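Local coordinates for pumilio homology domain family member 4 (Saccharomyces cerevisiae, PDB 3BWT), which binds mRNA through its Pumilio homology domain, a curved array of helical repeats that recognises single-stranded RNA, at residues 286-291 with 325-330; 239-244 with 276-281. One frame throughout, in Å; residues are numbered along the deposited sequence.

Contact 1. Residues 286-291 with 325-330; sequences YVLQTA and KRIIGM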
ATOM      1  N   TYR A 286     -24.292  -9.429   2.655  1.00 24.65           N
ATOM      2  CA  TYR A 286     -23.344  -8.980   3.684  1.00 27.81           C
ATOM      3  C   TYR A 286     -23.510  -7.513   4.034  1.00 22.06           C
ATOM      4  O   TYR A 286     -23.374  -7.130   5.189  1.00 21.24           O
ATOM      5  CB  TYR A 286     -21.901  -9.193   3.231  1.00 21.68           C
ATOM      6  CG  TYR A 286     -21.546 -10.626   3.007  1.00 21.61           C
ATOM      7  CD1 TYR A 286     -21.204 -11.445   4.071  1.00 20.99           C
ATOM      8  CD2 TYR A 286     -21.547 -11.166   1.726  1.00 22.91           C
ATOM      9  CE1 TYR A 286     -20.878 -12.773   3.873  1.00 24.17           C
ATOM     10  CE2 TYR A 286     -21.217 -12.495   1.515  1.00 26.02           C
ATOM     11  CZ  TYR A 286     -20.888 -13.296   2.593  1.00 24.00           C
ATOM     12  OH  TYR A 286     -20.568 -14.620   2.391  1.00 26.10           O
ATOM     13  N   VAL A 287     -23.754  -6.702   3.011  1.00 21.85           N
ATOM     14  CA  VAL A 287     -24.024  -5.286   3.175  1.00 23.12           C
ATOM     15  C   VAL A 287     -25.299  -5.085   3.981  1.00 23.21           C
ATOM     16  O   VAL A 287     -25.379  -4.219   4.853  1.00 21.74           O
ATOM     17  CB  VAL A 287     -24.198  -4.621   1.810  1.00 24.05           C
ATOM     18  CG1 VAL A 287     -24.593  -3.152   1.964  1.00 24.70           C
ATOM     19  CG2 VAL A 287     -22.923  -4.771   0.999  1.00 22.43           C
ATOM     20  N   LEU A 288     -26.300  -5.899   3.678  1.00 24.03           N
ATOM     21  CA  LEU A 288     -27.552  -5.871   4.409  1.00 28.47           C
ATOM     22  C   LEU A 288     -27.301  -6.208   5.868  1.00 25.62           C
ATOM     23  O   LEU A 288     -27.879  -5.593   6.763  1.00 26.54           O
ATOM     24  CB  LEU A 288     -28.545  -6.874   3.815  1.00 25.20           C
ATOM     25  CG  LEU A 288     -29.914  -6.843   4.498  1.00 24.43           C
ATOM     26  CD1 LEU A 288     -30.347  -5.395   4.697  1.00 23.62           C
ATOM     27  CD2 LEU A 288     -30.956  -7.632   3.711  1.00 23.10           C
ATOM     28  N   GLN A 289     -26.443  -7.196   6.097  1.00 21.26           N
ATOM     29  CA  GLN A 289     -26.146  -7.640   7.447  1.00 21.90           C
ATOM     30  C   GLN A 289     -25.363  -6.572   8.185  1.00 25.01           C
ATOM     31  O   GLN A 289     -25.515  -6.394   9.390  1.00 27.51           O
ATOM     32  CB  GLN A 289     -25.357  -8.941   7.434  1.00 22.47           C
ATOM     33  CG  GLN A 289     -25.085  -9.483   8.820  1.00 23.73           C
ATOM     34  CD  GLN A 289     -24.359 -10.807   8.790  1.00 26.98           C
ATOM     35  OE1 GLN A 289     -24.036 -11.323   7.720  1.00 31.59           O
ATOM     36  NE2 GLN A 289     -24.085 -11.364   9.966  1.00 22.93           N
ATOM     37  N   THR A 290     -24.517  -5.862   7.455  1.00 25.58           N
ATOM     38  CA  THR A 290     -23.803  -4.743   8.035  1.00 24.95           C
ATOM     39  C   THR A 290     -24.794  -3.663   8.440  1.00 25.78           C
ATOM     40  O   THR A 290     -24.679  -3.089   9.519  1.00 25.81           O
ATOM     41  CB  THR A 290     -22.775  -4.165   7.067  1.00 19.31           C
ATOM     42  OG1 THR A 290     -21.656  -5.049   7.010  1.00 28.50           O
ATOM     43  CG2 THR A 290     -22.297  -2.815   7.552  1.00 20.21           C
ATOM     44  N   ALA A 291     -25.770  -3.410   7.572  1.00 22.89           N
ATOM     45  CA  ALA A 291     -26.758  -2.359   7.795  1.00 27.36           C
ATOM     46  C   ALA A 291     -27.527  -2.599   9.084  1.00 25.42           C
ATOM     47  O   ALA A 291     -27.717  -1.686   9.884  1.00 24.26           O
ATOM     48  CB  ALA A 291     -27.713  -2.280   6.622  1.00 27.58           C
ATOM     49  N   LYS A 325     -30.055 -17.567   6.824  1.00 28.01           N
ATOM     50  CA  LYS A 325     -29.790 -17.738   8.254  1.00 33.14           C
ATOM     51  C   LYS A 325     -28.911 -16.621   8.827  1.00 36.87           C
ATOM     52  O   LYS A 325     -28.934 -16.363  10.025  1.00 36.13           O
ATOM     53  CB  LYS A 325     -29.135 -19.095   8.538  1.00 34.43           C
ATOM     54  CG  LYS A 325     -30.063 -20.299   8.502  1.00 32.52           C
ATOM     55  CD  LYS A 325     -29.267 -21.563   8.781  1.00 37.90           C
ATOM     56  CE  LYS A 325     -29.907 -22.799   8.158  1.00 54.69           C
ATOM     57  NZ  LYS A 325     -28.882 -23.839   7.824  1.00 45.12           N
ATOM     58  N   ARG A 326     -28.129 -15.975   7.971  1.00 32.84           N
ATOM     59  CA  ARG A 326     -27.226 -14.929   8.416  1.00 24.55           C
ATOM     60  C   ARG A 326     -28.017 -13.706   8.859  1.00 36.23           C
ATOM     61  O   ARG A 326     -27.779 -13.147   9.933  1.00 43.84           O
ATOM     62  CB  ARG A 326     -26.281 -14.543   7.283  1.00 30.58           C
ATOM     63  CG  ARG A 326     -24.905 -14.120   7.750  1.00 30.31           C
ATOM     64  CD  ARG A 326     -24.236 -13.172   6.763  1.00 30.20           C
ATOM     65  NE  ARG A 326     -24.289 -13.646   5.387  1.00 28.39           N
ATOM     66  CZ  ARG A 326     -23.726 -14.769   4.959  1.00 31.67           C
ATOM     67  NH1 ARG A 326     -23.075 -15.550   5.810  1.00 36.58           N
ATOM     68  NH2 ARG A 326     -23.830 -15.118   3.681  1.00 30.52           N
ATOM     69  N   ILE A 327     -28.960 -13.297   8.016  1.00 32.33           N
ATOM     70  CA  ILE A 327     -29.790 -12.133   8.282  1.00 25.86           C
ATOM     71  C   ILE A 327     -30.755 -12.387   9.431  1.00 30.88           C
ATOM     72  O   ILE A 327     -31.058 -11.487  10.212  1.00 40.63           O
ATOM     73  CB  ILE A 327     -30.589 -11.731   7.039  1.00 23.96           C
ATOM     74  CG1 ILE A 327     -29.643 -11.470   5.861  1.00 22.63           C
ATOM     75  CG2 ILE A 327     -31.437 -10.511   7.332  1.00 28.44           C
ATOM     76  CD1 ILE A 327     -28.652 -10.351   6.100  1.00 22.62           C
ATOM     77  N   ILE A 328     -31.243 -13.616   9.519  1.00 34.71           N
ATOM     78  CA  ILE A 328     -32.113 -14.020  10.612  1.00 35.24           C
ATOM     79  C   ILE A 328     -31.413 -13.746  11.943  1.00 45.92           C
ATOM     80  O   ILE A 328     -32.049 -13.410  12.953  1.00 32.53           O
ATOM     81  CB  ILE A 328     -32.469 -15.517  10.496  1.00 33.89           C
ATOM     82  CG1 ILE A 328     -33.316 -15.762   9.245  1.00 40.93           C
ATOM     83  CG2 ILE A 328     -33.210 -15.997  11.726  1.00 27.59           C
ATOM     84  CD1 ILE A 328     -33.627 -17.221   8.978  1.00 40.16           C
ATOM     85  N   GLY A 329     -30.090 -13.875  11.924  1.00 39.88           N
ATOM     86  CA  GLY A 329     -29.284 -13.695  13.114  1.00 43.46           C
ATOM     87  C   GLY A 329     -29.205 -12.244  13.539  1.00 45.94           C
ATOM     88  O   GLY A 329     -28.887 -11.941  14.690  1.00 44.32           O
ATOM     89  N   MET A 330     -29.504 -11.343  12.611  1.00 38.71           N
ATOM     90  CA  MET A 330     -29.360  -9.918  12.875  1.00 42.24           C
ATOM     91  C   MET A 330     -30.687  -9.296  13.277  1.00 44.44           C
ATOM     92  O   MET A 330     -30.773  -8.085  13.466  1.00 42.70           O
ATOM     93  CB  MET A 330     -28.821  -9.199  11.632  1.00 37.19           C
ATOM     94  CG  MET A 330     -27.636  -9.884  10.960  1.00 32.42           C
ATOM     95  SD  MET A 330     -26.199 -10.042  12.042  1.00 35.19           S
ATOM     96  CE  MET A 330     -26.147  -8.396  12.749  1.00 30.54           C
TER
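In the alpha-solenoid of a Pumilio homology domain, helix 322-328 and the turn after it pack against helix 284-298 of Pumilio repeat 8. Gln289 gives up the most surface. Its CG is anti to the backbone N (chi1 -177°), and the chain stays extended so that the amide reaches across between Arg326 and Met330. Arg326 crosses it at about a right angle, yet the amide and guanidinium planes are nearly parallel. Arg326 bends at chi3 (-49°) and lays its guanidinium flat on the Tyr286 ring, a cation-pi stack with centres 4.3 Å apart and planes inclined by 16°. Tyr286 CE1 sits over the middle of the guanidinium. Beneath this polar layer, Ile327 drives CD1 to 3.8 Å from Gln289 CB and to 4.1 Å from Leu288 CG; it also packs on Leu279, which extends the apolar core. Asn285, Tyr286 and Gln289 match the Asn-Tyr-x-x-Gln signature with which PUF repeats read uracil, which places Arg326 and Met330 beside residues that in PUF repeats usually face the RNA. Met330 bends at chi2 and chi3 to bring its sulphur to the NE2 end of the amide, and Gln289 NE2 donates a weak hydrogen bond to Met330 SD, 3.2 Å long.

Contact 2. Residues 239-244 with 276-281; sequences LSIHKF and QSLLND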
ATOM      1  N   LEU A 239     -24.523  -0.237  -6.048  1.00 22.70           N
ATOM      2  CA  LEU A 239     -23.175  -0.556  -5.611  1.00 19.27           C
ATOM      3  C   LEU A 239     -23.165  -1.616  -4.521  1.00 20.27           C
ATOM      4  O   LEU A 239     -22.150  -2.279  -4.298  1.00 20.14           O
ATOM      5  CB  LEU A 239     -22.484   0.699  -5.092  1.00 18.59           C
ATOM      6  CG  LEU A 239     -22.375   1.856  -6.082  1.00 27.43           C
ATOM      7  CD1 LEU A 239     -21.953   3.136  -5.376  1.00 21.79           C
ATOM      8  CD2 LEU A 239     -21.407   1.515  -7.209  1.00 24.98           C
ATOM      9  N   SER A 240     -24.288  -1.770  -3.829  1.00 19.53           N
ATOM     10  CA  SER A 240     -24.373  -2.759  -2.758  1.00 21.52           C
ATOM     11  C   SER A 240     -24.375  -4.186  -3.299  1.00 22.65           C
ATOM     12  O   SER A 240     -24.085  -5.140  -2.572  1.00 23.02           O
ATOM     13  CB  SER A 240     -25.610  -2.529  -1.890  1.00 22.41           C
ATOM     14  OG  SER A 240     -25.371  -1.513  -0.944  1.00 28.84           O
ATOM     15  N   ILE A 241     -24.706  -4.334  -4.576  1.00 23.21           N
ATOM     16  CA  ILE A 241     -24.771  -5.659  -5.189  1.00 24.69           C
ATOM     17  C   ILE A 241     -23.659  -5.833  -6.208  1.00 21.22           C
ATOM     18  O   ILE A 241     -23.746  -6.662  -7.114  1.00 22.73           O
ATOM     19  CB  ILE A 241     -26.141  -5.912  -5.843  1.00 23.29           C
ATOM     20  CG1 ILE A 241     -26.301  -5.035  -7.085  1.00 21.31           C
ATOM     21  CG2 ILE A 241     -27.254  -5.631  -4.832  1.00 22.90           C
ATOM     22  CD1 ILE A 241     -27.624  -5.187  -7.764  1.00 17.23           C
ATOM     23  N   HIS A 242     -22.606  -5.044  -6.034  1.00 23.94           N
ATOM     24  CA  HIS A 242     -21.439  -5.085  -6.899  1.00 19.39           C
ATOM     25  C   HIS A 242     -20.259  -5.691  -6.152  1.00 19.86           C
ATOM     26  O   HIS A 242     -19.995  -5.339  -5.003  1.00 19.00           O
ATOM     27  CB  HIS A 242     -21.100  -3.676  -7.366  1.00 19.06           C
ATOM     28  CG  HIS A 242     -20.110  -3.639  -8.482  1.00 27.83           C
ATOM     29  ND1 HIS A 242     -18.747  -3.666  -8.270  1.00 26.39           N
ATOM     30  CD2 HIS A 242     -20.283  -3.589  -9.825  1.00 20.56           C
ATOM     31  CE1 HIS A 242     -18.124  -3.635  -9.434  1.00 24.23           C
ATOM     32  NE2 HIS A 242     -19.032  -3.590 -10.394  1.00 25.29           N
ATOM     33  N   LYS A 243     -19.563  -6.614  -6.806  1.00 22.53           N
ATOM     34  CA  LYS A 243     -18.406  -7.301  -6.223  1.00 21.87           C
ATOM     35  C   LYS A 243     -17.459  -6.362  -5.465  1.00 22.16           C
ATOM     36  O   LYS A 243     -16.978  -6.680  -4.371  1.00 21.01           O
ATOM     37  CB  LYS A 243     -17.594  -8.007  -7.316  1.00 22.92           C
ATOM     38  CG  LYS A 243     -18.280  -9.181  -8.005  1.00 47.52           C
ATOM     39  CD  LYS A 243     -17.386  -9.819  -9.061  1.00 51.98           C
ATOM     40  CE  LYS A 243     -18.096 -10.984  -9.751  1.00 42.84           C
ATOM     41  NZ  LYS A 243     -17.231 -11.612 -10.799  1.00 55.52           N
ATOM     42  N   PHE A 244     -17.178  -5.212  -6.066  1.00 19.98           N
ATOM     43  CA  PHE A 244     -16.191  -4.296  -5.517  1.00 19.61           C
ATOM     44  C   PHE A 244     -16.799  -3.022  -4.968  1.00 19.18           C
ATOM     45  O   PHE A 244     -16.350  -2.515  -3.950  1.00 19.97           O
ATOM     46  CB  PHE A 244     -15.121  -3.999  -6.565  1.00 19.20           C
ATOM     47  CG  PHE A 244     -14.475  -5.231  -7.096  1.00 18.07           C
ATOM     48  CD1 PHE A 244     -13.957  -6.178  -6.224  1.00 17.83           C
ATOM     49  CD2 PHE A 244     -14.413  -5.470  -8.454  1.00 18.83           C
ATOM     50  CE1 PHE A 244     -13.379  -7.330  -6.692  1.00 17.01           C
ATOM     51  CE2 PHE A 244     -13.821  -6.620  -8.930  1.00 17.78           C
ATOM     52  CZ  PHE A 244     -13.308  -7.552  -8.043  1.00 17.56           C
ATOM     53  N   GLN A 276     -34.882  -6.435  -0.708  1.00 23.79           N
ATOM     54  CA  GLN A 276     -35.035  -7.817  -1.139  1.00 26.45           C
ATOM     55  C   GLN A 276     -33.907  -8.187  -2.097  1.00 25.44           C
ATOM     56  O   GLN A 276     -33.442  -9.330  -2.129  1.00 24.71           O
ATOM     57  CB  GLN A 276     -36.388  -8.031  -1.819  1.00 27.14           C
ATOM     58  CG  GLN A 276     -36.776  -9.505  -1.942  1.00 31.84           C
ATOM     59  CD  GLN A 276     -37.841  -9.749  -2.994  1.00 30.28           C
ATOM     60  OE1 GLN A 276     -38.359 -10.861  -3.116  1.00 26.83           O
ATOM     61  NE2 GLN A 276     -38.167  -8.717  -3.766  1.00 23.08           N
ATOM     62  N   SER A 277     -33.481  -7.211  -2.888  1.00 20.77           N
ATOM     63  CA  SER A 277     -32.341  -7.398  -3.765  1.00 27.73           C
ATOM     64  C   SER A 277     -31.082  -7.690  -2.949  1.00 27.18           C
ATOM     65  O   SER A 277     -30.325  -8.607  -3.273  1.00 25.18           O
ATOM     66  CB  SER A 277     -32.146  -6.178  -4.665  1.00 25.64           C
ATOM     67  OG  SER A 277     -33.258  -6.028  -5.530  1.00 33.18           O
ATOM     68  N   LEU A 278     -30.871  -6.924  -1.884  1.00 20.34           N
ATOM     69  CA  LEU A 278     -29.738  -7.165  -1.001  1.00 23.03           C
ATOM     70  C   LEU A 278     -29.826  -8.534  -0.337  1.00 25.76           C
ATOM     71  O   LEU A 278     -28.890  -9.331  -0.409  1.00 33.25           O
ATOM     72  CB  LEU A 278     -29.635  -6.085   0.068  1.00 24.78           C
ATOM     73  CG  LEU A 278     -28.814  -4.831  -0.209  1.00 20.23           C
ATOM     74  CD1 LEU A 278     -29.019  -4.338  -1.616  1.00 21.55           C
ATOM     75  CD2 LEU A 278     -29.195  -3.769   0.800  1.00 19.02           C
ATOM     76  N   LEU A 279     -30.945  -8.799   0.325  1.00 25.31           N
ATOM     77  CA  LEU A 279     -31.142 -10.079   0.987  1.00 25.66           C
ATOM     78  C   LEU A 279     -30.751 -11.231   0.073  1.00 27.45           C
ATOM     79  O   LEU A 279     -30.268 -12.263   0.542  1.00 26.40           O
ATOM     80  CB  LEU A 279     -32.602 -10.245   1.407  1.00 28.84           C
ATOM     81  CG  LEU A 279     -32.981 -11.633   1.935  1.00 26.04           C
ATOM     82  CD1 LEU A 279     -32.158 -11.968   3.163  1.00 24.85           C
ATOM     83  CD2 LEU A 279     -34.462 -11.703   2.260  1.00 24.54           C
ATOM     84  N   ASN A 280     -30.951 -11.045  -1.230  1.00 26.83           N
ATOM     85  CA  ASN A 280     -30.856 -12.149  -2.190  1.00 30.86           C
ATOM     86  C   ASN A 280     -29.607 -12.150  -3.061  1.00 28.59           C
ATOM     87  O   ASN A 280     -29.454 -12.978  -3.961  1.00 24.08           O
ATOM     88  CB  ASN A 280     -32.110 -12.202  -3.064  1.00 26.54           C
ATOM     89  CG  ASN A 280     -33.182 -13.089  -2.477  1.00 30.99           C
ATOM     90  OD1 ASN A 280     -32.969 -14.290  -2.270  1.00 27.24           O
ATOM     91  ND2 ASN A 280     -34.344 -12.506  -2.197  1.00 32.19           N
ATOM     92  N   ASP A 281     -28.706 -11.228  -2.774  1.00 27.92           N
ATOM     93  CA  ASP A 281     -27.515 -11.077  -3.580  1.00 23.51           C
ATOM     94  C   ASP A 281     -26.282 -11.672  -2.905  1.00 23.75           C
ATOM     95  O   ASP A 281     -26.138 -11.627  -1.681  1.00 23.76           O
ATOM     96  CB  ASP A 281     -27.284  -9.604  -3.903  1.00 23.42           C
ATOM     97  CG  ASP A 281     -26.176  -9.408  -4.892  1.00 23.84           C
ATOM     98  OD1 ASP A 281     -26.434  -9.586  -6.099  1.00 29.10           O
ATOM     99  OD2 ASP A 281     -25.048  -9.090  -4.462  1.00 21.94           O
TER
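Asp281 lays its carboxylate across the CB of Ile241: CG and OD2 are each 3.6 Å from Ile241 CB, and OD1 is hardly farther, so the group meets the branch point broadside and not by one tip. No hydrogen bond joins the two segments; the carboxylate has its polar work nearby, where OD2 accepts from the backbone N of both Tyr283 and Gly284 and caps the start of helix 284-298. With CG anti to the backbone N (chi1 -172°), Asp281 can serve the cap and still cover Ile241. An alanine here would lose the one oxygen that accepts from both Tyr283 N and Gly284 N, and would probably loosen the entry into the helix and thin the cover on Ile241.

Above the carboxylate the contact turns apolar. Leu278 inserts CD1 at the step between two consecutive residues, 3.9 Å from Ser240 CB and equally 3.9 Å from Ile241 CG2. Ser240 presents CB here while OG bonds back to the Ala236 carbonyl of its own helix. Ile241 and Leu278 cross at about a right angle, meeting methyl to methyl.

Segment 239-244 has a cap of the same kind. His242 ND1 accepts from Phe244 N at 3.1 Å and also from Gly245 N; the Phe244 donor lies 28° out of the imidazole plane. Acceptance at ND1 would favour a neutral ring with its proton on NE2. His242 thus stands to Phe244 and Gly245 as Asp281 stands to Tyr283 and Gly284. Such side-chain caps in equivalent turns, with one apolar step packed on the next, reflect the repeat-on-repeat stacking of the PUF alpha-solenoid, here between Pumilio repeats 7 and 8.

Overall arrangement
Followed from the N terminus, contact 2 comes first: the chain leaves 239-244, runs through helix 245-253 and most of helix 256-279, and closes the loop at 276-281. A few residues later 286-291 opens contact 1, closed by 325-330 after the rest of helix 284-298, helix 300-310 and the start of helix 322-328. The two loops therefore lie in series, neither nested nor crossed. Their centres are 12 Å apart and they share packing, with Val287 CG1 3.4 Å from Ser240 OG and Ile327 CG1 3.7 Å from Leu279 CD1. Together they join repeat 7 to repeat 8, and repeat 8 to the C-terminal helix.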